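Local coordinates for hypothetical protein, conserved (PDB 2B4W), which is of unknown function but belongs to the DUF1861 family, whose clan groups it with beta-fructosidase-like proteins, so a carbohydrate-related role is possible though unproven, at residues S78-I86 with M93-R101. Residues are numbered along the deposited sequence; the frame is centred on the assembly and turned at random.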
ATOM      1  N   SER A  78       3.397 -12.635 -14.393  1.00 21.28           N
ATOM      2  CA  SER A  78       4.333 -11.763 -13.702  1.00 28.44           C
ATOM      3  C   SER A  78       4.350 -10.393 -14.355  1.00 27.87           C
ATOM      4  O   SER A  78       3.874 -10.220 -15.473  1.00 22.83           O
ATOM      5  CB  SER A  78       5.738 -12.374 -13.704  1.00 35.74           C
ATOM      6  OG  SER A  78       6.337 -12.181 -14.969  1.00 29.10           O
ATOM      7  N   TRP A  79       4.888  -9.418 -13.640  1.00 28.69           N
ATOM      8  CA  TRP A  79       4.995  -8.038 -14.093  1.00 26.04           C
ATOM      9  C   TRP A  79       6.376  -7.524 -13.694  1.00 20.86           C
ATOM     10  O   TRP A  79       6.870  -7.876 -12.624  1.00 19.77           O
ATOM     11  CB  TRP A  79       3.869  -7.164 -13.528  1.00 20.55           C
ATOM     12  CG  TRP A  79       2.502  -7.675 -13.886  1.00 25.53           C
ATOM     13  CD1 TRP A  79       1.728  -7.202 -14.914  1.00 26.72           C
ATOM     14  CD2 TRP A  79       1.734  -8.721 -13.268  1.00 19.19           C
ATOM     15  NE1 TRP A  79       0.545  -7.890 -14.967  1.00 24.36           N
ATOM     16  CE2 TRP A  79       0.514  -8.828 -13.968  1.00 24.25           C
ATOM     17  CE3 TRP A  79       1.949  -9.584 -12.191  1.00 28.58           C
ATOM     18  CZ2 TRP A  79      -0.458  -9.756 -13.609  1.00 19.10           C
ATOM     19  CZ3 TRP A  79       0.996 -10.510 -11.818  1.00 22.11           C
ATOM     20  CH2 TRP A  79      -0.206 -10.582 -12.543  1.00 24.92           C
ATOM     21  N   GLU A  80       6.997  -6.719 -14.557  1.00 25.43           N
ATOM     22  CA  GLU A  80       8.314  -6.161 -14.302  1.00 31.86           C
ATOM     23  C   GLU A  80       8.185  -4.867 -13.508  1.00 31.18           C
ATOM     24  O   GLU A  80       8.368  -3.787 -14.061  1.00 24.96           O
ATOM     25  CB  GLU A  80       9.102  -5.824 -15.576  1.00 27.65           C
ATOM     26  CG  GLU A  80       9.162  -6.994 -16.528  1.00 22.70           C
ATOM     27  CD  GLU A  80       9.925  -8.171 -15.959  1.00 21.41           C
ATOM     28  OE1 GLU A  80      11.013  -7.944 -15.396  1.00 34.35           O
ATOM     29  OE2 GLU A  80       9.423  -9.312 -16.069  1.00 36.97           O
ATOM     30  N   LEU A  81       7.845  -5.021 -12.236  1.00 31.75           N
ATOM     31  CA  LEU A  81       7.657  -3.898 -11.350  1.00 19.08           C
ATOM     32  C   LEU A  81       8.069  -4.257  -9.927  1.00 16.81           C
ATOM     33  O   LEU A  81       8.227  -5.436  -9.639  1.00 19.29           O
ATOM     34  CB  LEU A  81       6.177  -3.452 -11.347  1.00 25.75           C
ATOM     35  CG  LEU A  81       5.465  -3.222 -12.667  1.00 20.16           C
ATOM     36  CD1 LEU A  81       3.958  -3.413 -12.544  1.00 28.18           C
ATOM     37  CD2 LEU A  81       5.774  -1.831 -13.218  1.00 24.49           C
ATOM     38  N   GLU A  82       8.183  -3.231  -9.096  1.00 25.81           N
ATOM     39  CA  GLU A  82       8.307  -3.230  -7.661  1.00 27.33           C
ATOM     40  C   GLU A  82       7.023  -2.733  -6.980  1.00 25.43           C
ATOM     41  O   GLU A  82       6.221  -2.045  -7.608  1.00 23.69           O
ATOM     42  CB  GLU A  82       9.457  -2.320  -7.185  1.00 26.61           C
ATOM     43  CG  GLU A  82      10.736  -2.478  -7.994  1.00 22.91           C
ATOM     44  CD  GLU A  82      11.872  -1.614  -7.487  1.00 33.13           C
ATOM     45  OE1 GLU A  82      11.613  -0.545  -6.886  1.00 25.33           O
ATOM     46  OE2 GLU A  82      13.029  -2.027  -7.701  1.00 32.23           O
ATOM     47  N   ASP A  83       6.866  -3.045  -5.701  1.00 23.19           N
ATOM     48  CA  ASP A  83       5.827  -2.503  -4.831  1.00 21.57           C
ATOM     49  C   ASP A  83       4.450  -2.424  -5.482  1.00 26.71           C
ATOM     50  O   ASP A  83       3.984  -1.314  -5.769  1.00 23.53           O
ATOM     51  CB  ASP A  83       6.193  -1.095  -4.384  1.00 21.11           C
ATOM     52  CG  ASP A  83       7.551  -1.060  -3.708  1.00 22.47           C
ATOM     53  OD1 ASP A  83       8.021  -2.159  -3.359  1.00 28.12           O
ATOM     54  OD2 ASP A  83       8.102   0.046  -3.555  1.00 23.14           O
ATOM     55  N   PRO A  84       3.827  -3.568  -5.710  1.00 19.75           N
ATOM     56  CA  PRO A  84       2.516  -3.549  -6.381  1.00 24.35           C
ATOM     57  C   PRO A  84       1.420  -2.975  -5.474  1.00 19.95           C
ATOM     58  O   PRO A  84       1.552  -2.921  -4.255  1.00 17.48           O
ATOM     59  CB  PRO A  84       2.268  -5.010  -6.692  1.00 19.34           C
ATOM     60  CG  PRO A  84       3.113  -5.771  -5.738  1.00  9.58           C
ATOM     61  CD  PRO A  84       4.272  -4.922  -5.337  1.00 14.04           C
ATOM     62  N   TYR A  85       0.332  -2.499  -6.063  1.00 18.94           N
ATOM     63  CA  TYR A  85      -0.753  -1.817  -5.365  1.00 19.10           C
ATOM     64  C   TYR A  85      -2.033  -1.822  -6.199  1.00 16.51           C
ATOM     65  O   TYR A  85      -2.005  -1.788  -7.423  1.00 22.11           O
ATOM     66  CB  TYR A  85      -0.449  -0.381  -4.973  1.00 19.88           C
ATOM     67  CG  TYR A  85      -0.043   0.600  -6.030  1.00 23.90           C
ATOM     68  CD1 TYR A  85       1.299   0.633  -6.417  1.00 23.78           C
ATOM     69  CD2 TYR A  85      -0.933   1.476  -6.637  1.00 17.31           C
ATOM     70  CE1 TYR A  85       1.713   1.529  -7.388  1.00 24.20           C
ATOM     71  CE2 TYR A  85      -0.515   2.366  -7.608  1.00 15.61           C
ATOM     72  CZ  TYR A  85       0.815   2.385  -7.976  1.00 26.30           C
ATOM     73  OH  TYR A  85       1.289   3.248  -8.936  1.00 29.91           O
ATOM     74  N   ILE A  86      -3.162  -1.863  -5.486  1.00 17.44           N
ATOM     75  CA  ILE A  86      -4.426  -2.039  -6.186  1.00 17.06           C
ATOM     76  C   ILE A  86      -5.489  -1.070  -5.671  1.00 17.08           C
ATOM     77  O   ILE A  86      -5.416  -0.513  -4.584  1.00 20.13           O
ATOM     78  CB  ILE A  86      -5.033  -3.455  -6.062  1.00 16.32           C
ATOM     79  CG1 ILE A  86      -5.231  -3.910  -4.606  1.00 25.26           C
ATOM     80  CG2 ILE A  86      -4.261  -4.492  -6.850  1.00 13.53           C
ATOM     81  CD1 ILE A  86      -5.992  -5.230  -4.523  1.00 25.35           C
HETATM   82  N   MSE A  93     -10.426  -3.505 -11.470  1.00 19.04           N
HETATM   83  CA  MSE A  93      -9.117  -3.352 -10.865  1.00 23.68           C
HETATM   84  C   MSE A  93      -8.305  -2.326 -11.680  1.00 21.89           C
HETATM   85  O   MSE A  93      -8.252  -2.411 -12.905  1.00 22.42           O
HETATM   86  CB  MSE A  93      -8.378  -4.689 -10.774  1.00 19.97           C
HETATM   87  CG  MSE A  93      -7.020  -4.588 -10.081  1.00 19.11           C
HETATM   88 SE   MSE A  93      -5.999  -6.220 -10.006  1.00 11.28          SE
HETATM   89  CE  MSE A  93      -6.777  -6.671  -8.292  1.00 21.04           C
ATOM     90  N   ILE A  94      -7.705  -1.401 -10.973  1.00 17.51           N
ATOM     91  CA  ILE A  94      -6.646  -0.478 -11.296  1.00 10.24           C
ATOM     92  C   ILE A  94      -5.428  -0.969 -10.496  1.00 20.47           C
ATOM     93  O   ILE A  94      -5.376  -0.804  -9.280  1.00 18.66           O
ATOM     94  CB  ILE A  94      -6.980   0.963 -10.993  1.00 12.52           C
ATOM     95  CG1 ILE A  94      -8.194   1.521 -11.742  1.00 17.58           C
ATOM     96  CG2 ILE A  94      -5.777   1.877 -11.267  1.00 20.73           C
ATOM     97  CD1 ILE A  94      -8.303   1.020 -13.162  1.00 23.51           C
ATOM     98  N   PHE A  95      -4.528  -1.599 -11.226  1.00 15.58           N
ATOM     99  CA  PHE A  95      -3.310  -2.205 -10.702  1.00 15.31           C
ATOM    100  C   PHE A  95      -2.102  -1.362 -11.116  1.00 20.88           C
ATOM    101  O   PHE A  95      -2.042  -0.893 -12.250  1.00 24.72           O
ATOM    102  CB  PHE A  95      -3.152  -3.619 -11.192  1.00 19.14           C
ATOM    103  CG  PHE A  95      -1.776  -4.256 -11.041  1.00 22.38           C
ATOM    104  CD1 PHE A  95      -1.407  -4.886  -9.863  1.00 16.27           C
ATOM    105  CD2 PHE A  95      -0.853  -4.254 -12.074  1.00 28.69           C
ATOM    106  CE1 PHE A  95      -0.165  -5.502  -9.735  1.00 21.24           C
ATOM    107  CE2 PHE A  95       0.381  -4.866 -11.964  1.00 20.63           C
ATOM    108  CZ  PHE A  95       0.726  -5.513 -10.791  1.00 25.06           C
ATOM    109  N   GLY A  96      -1.178  -1.195 -10.184  1.00 22.62           N
ATOM    110  CA  GLY A  96       0.012  -0.421 -10.456  1.00 25.84           C
ATOM    111  C   GLY A  96       1.228  -0.962  -9.755  1.00 22.39           C
ATOM    112  O   GLY A  96       1.268  -1.797  -8.848  1.00 21.16           O
ATOM    113  N   GLY A  97       2.347  -0.430 -10.207  1.00 20.22           N
ATOM    114  CA  GLY A  97       3.630  -0.830  -9.668  1.00 18.82           C
ATOM    115  C   GLY A  97       4.676   0.166 -10.170  1.00 23.28           C
ATOM    116  O   GLY A  97       4.328   0.941 -11.065  1.00 17.86           O
ATOM    117  N   THR A  98       5.845   0.073  -9.556  1.00 26.00           N
ATOM    118  CA  THR A  98       6.982   0.893  -9.953  1.00 23.47           C
ATOM    119  C   THR A  98       7.758   0.221 -11.080  1.00 20.03           C
ATOM    120  O   THR A  98       8.200  -0.918 -10.883  1.00 21.70           O
ATOM    121  CB  THR A  98       8.001   1.152  -8.829  1.00 26.62           C
ATOM    122  OG1 THR A  98       7.345   1.777  -7.727  1.00 25.50           O
ATOM    123  CG2 THR A  98       9.085   2.105  -9.352  1.00 27.56           C
ATOM    124  N   ARG A  99       7.880   0.948 -12.170  1.00 24.41           N
ATOM    125  CA  ARG A  99       8.658   0.522 -13.333  1.00 23.73           C
ATOM    126  C   ARG A  99      10.020   1.232 -13.328  1.00 29.45           C
ATOM    127  O   ARG A  99      10.133   2.453 -13.233  1.00 37.12           O
ATOM    128  CB  ARG A  99       7.905   0.782 -14.636  1.00 33.29           C
ATOM    129  CG  ARG A  99       8.631   0.293 -15.888  1.00 41.23           C
ATOM    130  CD  ARG A  99       8.165  -1.112 -16.224  1.00 50.88           C
ATOM    131  NE  ARG A  99       8.331  -1.455 -17.627  1.00 62.63           N
ATOM    132  CZ  ARG A  99       7.657  -2.404 -18.268  1.00 68.22           C
ATOM    133  NH1 ARG A  99       6.740  -3.144 -17.649  1.00 53.03           N
ATOM    134  NH2 ARG A  99       7.907  -2.619 -19.555  1.00 64.52           N
ATOM    135  N   VAL A 100      11.090   0.449 -13.406  1.00 39.00           N
ATOM    136  CA  VAL A 100      12.459   0.920 -13.268  1.00 48.47           C
ATOM    137  C   VAL A 100      13.256   0.746 -14.563  1.00 37.85           C
ATOM    138  O   VAL A 100      13.410  -0.398 -14.990  1.00 31.58           O
ATOM    139  CB  VAL A 100      13.173   0.141 -12.140  1.00 47.10           C
ATOM    140  CG1 VAL A 100      14.659   0.478 -12.095  1.00 34.23           C
ATOM    141  CG2 VAL A 100      12.481   0.417 -10.810  1.00 24.91           C
ATOM    142  N   ARG A 101      13.735   1.837 -15.130  1.00 44.75           N
ATOM    143  CA  ARG A 101      14.554   1.891 -16.333  1.00 42.27           C
ATOM    144  C   ARG A 101      16.044   1.841 -15.994  1.00 43.83           C
ATOM    145  O   ARG A 101      16.586   2.877 -15.594  1.00 51.57           O
ATOM    146  CB  ARG A 101      14.275   3.167 -17.127  1.00 43.53           C
TER
HETATM  147  O   HOH W   1      10.851  -2.642 -13.657  1.00 30.67           O
HETATM  148  O   HOH W   2       9.357   1.185  -5.731  1.00 29.56           O
HETATM  149  O   HOH W   3      -3.754   1.016  -8.079  1.00 24.60           O
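Tyr85 lies flat over the backbone of Gly96 in a closely packed part of the contact: the Gly96 CA stands 4.0 Å from the ring centroid, 16° off the normal, so its hydrogen meets the face in a CH-pi contact. A chi1 of 56°, which sets CG between the backbone N and the carbonyl carbon, folds the ring across the neighbouring strand, where CE1 reaches the Gly97 N at 3.5 Å. Gly96 has no side chain to hold the ring off, and Gly97, equally bare, lets Leu81 CD1 come up to its CA. On the face shared with Ile86, Phe95 points the edge of its ring at the face of the Trp79 pyrrole, planes at 52° and centroids 5.0 Å apart. Leu81 CD1 touches the same Phe95 ring at CE2, Pro84 CB touches it at CE1, and Tyr46 of strand 42-50 meets both aromatic rings. Strands 84-89 and 92-100, an antiparallel beta hairpin in a four-stranded sheet, are paired at Tyr85 and Gly96 by two hydrogen bonds, Gly96 N to Tyr85 O being 2.9 Å. Before the corner, Glu82 and Thr98 form a second antiparallel hydrogen-bonded pair, with Thr98 N 2.9 Å from Glu82 O. The register slips by one residue between these pairs, a beta bulge at the corner where the chain turns at Asp83, whose carboxylate is held by Arg48 and Asn32. Beyond Thr98 the packing opens toward solvent. Glu80, the centre of an inverse gamma turn, has its carbonyl O joined to the Val100 N through a water, at 2.8 Å from that O, instead of by a direct bond. Arg99 bends at chi2 and lays CD 3.4 Å from the Glu80 O, yet its NH1 remains 6.8 Å from Glu80 OE1, too far for a salt bridge.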